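Long-range contacts in uncharacterized conserved protein (Staphylococcus epidermidis, PDB 3FRM), which is of unknown function but carries a GNAT-type acetyltransferase domain, so it may transfer acetyl groups to an unidentified substrate: residues Leu100-Ile105 / Ile222-Gly227; Asp120-Ser125 / Val168-His173. All coordinates share one frame; numbering follows the deposited sequence.

Contact 1. Residues Leu100-Ile105 / Ile222-Gly227; sequences LELYVI and ILVADG
Two neighbouring strands of the mixed sheet, 96-105 and 221-225, run antiparallel and probably join two regions related to acetyltransferases, the first of unknown function and the second GNAT-like. Four backbone hydrogen bonds hold them. Glu101 and Ala225 exchange two, with Glu101 N to Ala225 O at 2.8 Å. Tyr103 and Leu223 give two more, Leu223 N to Tyr103 O being the longest at 3.2 Å. Val224 CA makes a CA-H...O contact to Glu101 O (3.3 Å), and Ile222 CA a second to Tyr103 O.

Leu102, Val104, Ile222 and Val224 point to one face. Leu102 CD1 meets Val224 CG2 at 3.9 Å, the side chains crossing near a right angle. Val104 CG2 and Ile222 CG2 touch at 3.7 Å. Leu100 CD1 reaches Asp226 CB at 3.6 Å.

The other face carries Glu101, Tyr103, Leu223 and Ala225. CD2 of the Tyr103 ring lies 4.1 Å from Leu223 CD1. Tyr103 OH gives a hydrogen bond to Glu101 OE2, and Lys232 a salt bridge to the same oxygen, which is crowded and less surely placed. Leu236 of the second subunit packs on Tyr103. In this antiparallel pair in the middle of a mixed sheet, side chains alternate between an apolar face and one that also buries a Tyr-Glu-Lys cluster. The parallel neighbours 188-195 and 221-225 are consistent with the central strand pair that takes up acetyl-CoA in GNAT relatives.

Contact 2. Residues Asp120-Ser125 / Val168-His173; sequences DIQLVS and VAYVNH
Strand 120-123 is the outermost strand at one end of the sheet within this chain, and it pairs antiparallel with strand 165-171. The backbone part is closely knit. Asp120 and Tyr170 exchange two hydrogen bonds, the shorter from Tyr170 N to Asp120 O at 2.7 Å. Gln122 and Val168 exchange two more, with Gln122 N to Val168 O at 3.0 Å. Just past the end of strand 120-123, Val124 CG1 presses on CG2 of Val168 at 3.5 Å, the two side chains crossing at about a right angle. On the face of Ile121 and Ala169 the fit is looser, with Ile121 CG1 4.4 Å from Ala169 CB. Helix 204-216 covers this face through Tyr211 and Ile208.

On the other face Asp120, which is exposed, and Gln122, which is partly so, form the outer, solvent-facing layer beside the buried Tyr170 ring. Gln122 extends beyond CG and crosses the Tyr170 side chain at about a right angle. Its CD comes 3.8 Å from Tyr170 CE2, with the amide and ring planes 27° apart. Gln122 NE2 donates to Asp120 OD2 at 2.8 Å, on the syn lone pair and close to the amide plane. Asp120 O also lies at the edge of the tyrosine ring, 3.6 Å from CD2 of Tyr170. The phenol OH is hydrogen-bonded to Asp131.

With NE2 bound to Asp120 and OE1 to Asn128 ND2, the Gln122 amide is fixed in rotation beside the ring, and its NH2 group probably helps stabilise the Asp120 carboxylate.

Overall arrangement
Both contacts join antiparallel strands of the same mixed sheet, but they do not touch. Their centres lie 25 Å apart and their nearest atoms about 15 Å. Contact 1 is mostly buried, and its centre lies about 9 Å from the centre of the chain. The centre of contact 2 lies about 22 Å from the centre of the chain, toward one end of the sheet. Strands 188-195 and 174-183 lie between them in the sheet order. Along the chain, both segments of contact 2 fall between those of contact 1. The second subunit reaches contact 1 alone. The sodium ion, held by Tyr159, Asn160, Asp162 and Ile164, is about 7 Å from the Val124 side chain.

Contact 1. Residues Leu100-Ile105 / Ile222-Gly227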
# COMPACT_ATOMS: atom_id res chain seq x y z
N LEU A 100 2.61 -2.90 -10.39
CA LEU A 100 1.34 -3.63 -10.28
C LEU A 100 1.67 -4.85 -9.49
O LEU A 100 2.74 -5.41 -9.67
CB LEU A 100 0.86 -4.08 -11.65
CG LEU A 100 0.01 -3.18 -12.55
CD1 LEU A 100 -0.32 -1.75 -12.02
CD2 LEU A 100 0.65 -3.15 -13.95
N GLU A 101 0.75 -5.26 -8.63
CA GLU A 101 0.90 -6.47 -7.81
C GLU A 101 -0.25 -7.43 -8.06
O GLU A 101 -1.44 -7.01 -8.01
CB GLU A 101 0.84 -6.09 -6.34
CG GLU A 101 2.13 -5.55 -5.84
CD GLU A 101 2.01 -4.82 -4.49
OE1 GLU A 101 3.09 -4.45 -3.94
OE2 GLU A 101 0.87 -4.64 -3.98
N LEU A 102 0.09 -8.68 -8.35
CA LEU A 102 -0.93 -9.68 -8.53
C LEU A 102 -1.27 -10.39 -7.20
O LEU A 102 -0.37 -10.97 -6.56
CB LEU A 102 -0.48 -10.72 -9.56
CG LEU A 102 -1.44 -11.90 -9.78
CD1 LEU A 102 -2.73 -11.44 -10.54
CD2 LEU A 102 -0.72 -13.03 -10.57
N TYR A 103 -2.54 -10.32 -6.78
CA TYR A 103 -3.05 -11.07 -5.59
C TYR A 103 -3.98 -12.20 -5.95
O TYR A 103 -4.80 -12.11 -6.87
CB TYR A 103 -3.74 -10.14 -4.58
CG TYR A 103 -2.76 -9.17 -3.98
CD1 TYR A 103 -1.95 -9.53 -2.92
CD2 TYR A 103 -2.55 -7.92 -4.56
CE1 TYR A 103 -1.01 -8.67 -2.40
CE2 TYR A 103 -1.62 -7.03 -4.04
CZ TYR A 103 -0.86 -7.41 -2.95
OH TYR A 103 0.09 -6.54 -2.43
N VAL A 104 -3.88 -13.29 -5.20
CA VAL A 104 -4.66 -14.46 -5.52
C VAL A 104 -5.29 -15.01 -4.26
O VAL A 104 -4.69 -14.90 -3.20
CB VAL A 104 -3.76 -15.52 -6.20
CG1 VAL A 104 -2.96 -16.31 -5.15
CG2 VAL A 104 -4.58 -16.49 -6.97
N ILE A 105 -6.47 -15.61 -4.37
CA ILE A 105 -7.08 -16.30 -3.25
C ILE A 105 -7.98 -17.46 -3.72
O ILE A 105 -8.49 -17.43 -4.83
CB ILE A 105 -7.83 -15.33 -2.32
CG1 ILE A 105 -8.04 -16.03 -0.96
CG2 ILE A 105 -9.14 -14.91 -2.97
CD1 ILE A 105 -8.73 -15.21 0.17
N ILE A 222 -8.95 -13.53 -8.31
CA ILE A 222 -7.74 -12.84 -8.52
C ILE A 222 -7.98 -11.39 -8.92
O ILE A 222 -9.09 -11.01 -9.40
CB ILE A 222 -6.93 -13.51 -9.66
CG1 ILE A 222 -7.47 -13.07 -11.04
CG2 ILE A 222 -6.86 -15.04 -9.46
CD1 ILE A 222 -6.80 -13.69 -12.23
N LEU A 223 -6.95 -10.59 -8.68
CA LEU A 223 -6.99 -9.17 -8.89
C LEU A 223 -5.58 -8.65 -9.01
O LEU A 223 -4.62 -9.32 -8.54
CB LEU A 223 -7.67 -8.48 -7.73
CG LEU A 223 -6.95 -8.46 -6.39
CD1 LEU A 223 -6.24 -7.12 -6.26
CD2 LEU A 223 -7.96 -8.64 -5.25
N VAL A 224 -5.49 -7.46 -9.59
CA VAL A 224 -4.26 -6.75 -9.65
C VAL A 224 -4.45 -5.41 -9.00
O VAL A 224 -5.40 -4.75 -9.26
CB VAL A 224 -3.85 -6.53 -11.12
CG1 VAL A 224 -3.10 -5.23 -11.29
CG2 VAL A 224 -3.02 -7.72 -11.65
N ALA A 225 -3.50 -4.97 -8.18
CA ALA A 225 -3.58 -3.64 -7.54
C ALA A 225 -2.30 -2.88 -7.71
O ALA A 225 -1.20 -3.48 -7.65
CB ALA A 225 -3.86 -3.79 -6.05
N ASP A 226 -2.42 -1.56 -7.86
CA ASP A 226 -1.20 -0.77 -7.87
C ASP A 226 -0.91 -0.05 -6.55
O ASP A 226 -1.51 -0.39 -5.51
CB ASP A 226 -1.13 0.17 -9.07
CG ASP A 226 -2.27 1.15 -9.11
OD1 ASP A 226 -2.62 1.64 -8.01
OD2 ASP A 226 -2.80 1.43 -10.22
N GLY A 227 0.05 0.91 -6.60
CA GLY A 227 0.50 1.69 -5.43
C GLY A 227 -0.56 2.64 -4.89
O GLY A 227 -0.67 2.84 -3.68

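Contact 2. Residues Asp120-Ser125 / Val168-His173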
# COMPACT_ATOMS: atom_id res chain seq x y z
N ASP A 120 -27.49 -5.53 1.06
CA ASP A 120 -28.20 -6.12 -0.02
C ASP A 120 -27.34 -5.90 -1.26
O ASP A 120 -26.92 -4.77 -1.52
CB ASP A 120 -29.60 -5.50 -0.08
CG ASP A 120 -30.29 -5.68 -1.42
OD1 ASP A 120 -30.32 -6.84 -1.93
OD2 ASP A 120 -30.84 -4.66 -1.94
N ILE A 121 -27.04 -6.98 -1.98
CA ILE A 121 -26.08 -7.00 -3.11
C ILE A 121 -26.77 -7.40 -4.39
O ILE A 121 -27.34 -8.48 -4.48
CB ILE A 121 -24.90 -7.98 -2.87
CG1 ILE A 121 -24.25 -7.75 -1.50
CG2 ILE A 121 -23.85 -7.86 -4.01
CD1 ILE A 121 -22.96 -8.61 -1.18
N GLN A 122 -26.68 -6.53 -5.40
CA GLN A 122 -27.46 -6.69 -6.62
C GLN A 122 -26.53 -6.70 -7.82
O GLN A 122 -25.53 -5.97 -7.83
CB GLN A 122 -28.51 -5.56 -6.76
CG GLN A 122 -29.56 -5.51 -5.64
CD GLN A 122 -30.58 -4.30 -5.72
OE1 GLN A 122 -30.70 -3.58 -6.73
NE2 GLN A 122 -31.27 -4.07 -4.63
N LEU A 123 -26.85 -7.52 -8.82
CA LEU A 123 -26.27 -7.37 -10.17
C LEU A 123 -26.72 -6.06 -10.74
O LEU A 123 -27.88 -5.69 -10.58
CB LEU A 123 -26.73 -8.50 -11.10
CG LEU A 123 -25.75 -9.67 -11.22
CD1 LEU A 123 -25.82 -10.60 -9.98
CD2 LEU A 123 -26.03 -10.45 -12.52
N VAL A 124 -25.85 -5.33 -11.41
CA VAL A 124 -26.30 -4.03 -11.92
C VAL A 124 -27.06 -4.16 -13.23
O VAL A 124 -26.72 -4.95 -14.08
CB VAL A 124 -25.19 -2.95 -11.97
CG1 VAL A 124 -24.30 -3.06 -10.75
CG2 VAL A 124 -24.38 -3.05 -13.24
N SER A 125 -28.11 -3.38 -13.39
CA SER A 125 -28.82 -3.36 -14.64
C SER A 125 -29.24 -1.94 -14.83
O SER A 125 -28.92 -1.07 -13.99
CB SER A 125 -30.06 -4.22 -14.55
OG SER A 125 -30.86 -3.77 -13.47
N VAL A 168 -23.50 -3.76 -6.90
CA VAL A 168 -23.70 -2.62 -6.02
C VAL A 168 -24.23 -3.19 -4.74
O VAL A 168 -25.20 -3.97 -4.77
CB VAL A 168 -24.79 -1.62 -6.55
CG1 VAL A 168 -25.00 -0.44 -5.58
CG2 VAL A 168 -24.43 -1.09 -7.89
N ALA A 169 -23.60 -2.81 -3.63
CA ALA A 169 -24.11 -3.15 -2.31
C ALA A 169 -24.88 -1.97 -1.73
O ALA A 169 -24.49 -0.77 -1.95
CB ALA A 169 -22.99 -3.52 -1.38
N TYR A 170 -25.97 -2.30 -1.02
CA TYR A 170 -26.77 -1.29 -0.34
C TYR A 170 -26.84 -1.59 1.12
O TYR A 170 -27.03 -2.75 1.52
CB TYR A 170 -28.22 -1.24 -0.86
CG TYR A 170 -28.40 -0.93 -2.32
CD1 TYR A 170 -28.96 0.30 -2.72
CD2 TYR A 170 -28.03 -1.84 -3.31
CE1 TYR A 170 -29.13 0.62 -4.07
CE2 TYR A 170 -28.19 -1.53 -4.67
CZ TYR A 170 -28.76 -0.29 -5.04
OH TYR A 170 -28.97 0.00 -6.36
N VAL A 171 -26.74 -0.52 1.91
CA VAL A 171 -27.10 -0.55 3.33
C VAL A 171 -28.20 0.48 3.48
O VAL A 171 -28.05 1.64 3.01
CB VAL A 171 -25.90 -0.22 4.25
CG1 VAL A 171 -26.32 -0.28 5.71
CG2 VAL A 171 -24.80 -1.20 3.99
N ASN A 172 -29.29 0.05 4.13
CA ASN A 172 -30.55 0.80 4.23
C ASN A 172 -30.95 1.47 2.91
O ASN A 172 -31.17 2.68 2.93
CB ASN A 172 -30.51 1.90 5.31
CG ASN A 172 -29.54 1.61 6.45
OD1 ASN A 172 -29.88 0.93 7.43
ND2 ASN A 172 -28.33 2.14 6.35
N HIS A 173 -31.05 0.72 1.80
CA HIS A 173 -31.41 1.31 0.45
C HIS A 173 -30.49 2.43 -0.07
O HIS A 173 -30.84 3.14 -1.01
CB HIS A 173 -32.87 1.79 0.37
CG HIS A 173 -33.84 0.84 0.99
ND1 HIS A 173 -34.25 0.96 2.30
CD2 HIS A 173 -34.39 -0.29 0.52
CE1 HIS A 173 -35.05 -0.05 2.60
NE2 HIS A 173 -35.15 -0.83 1.53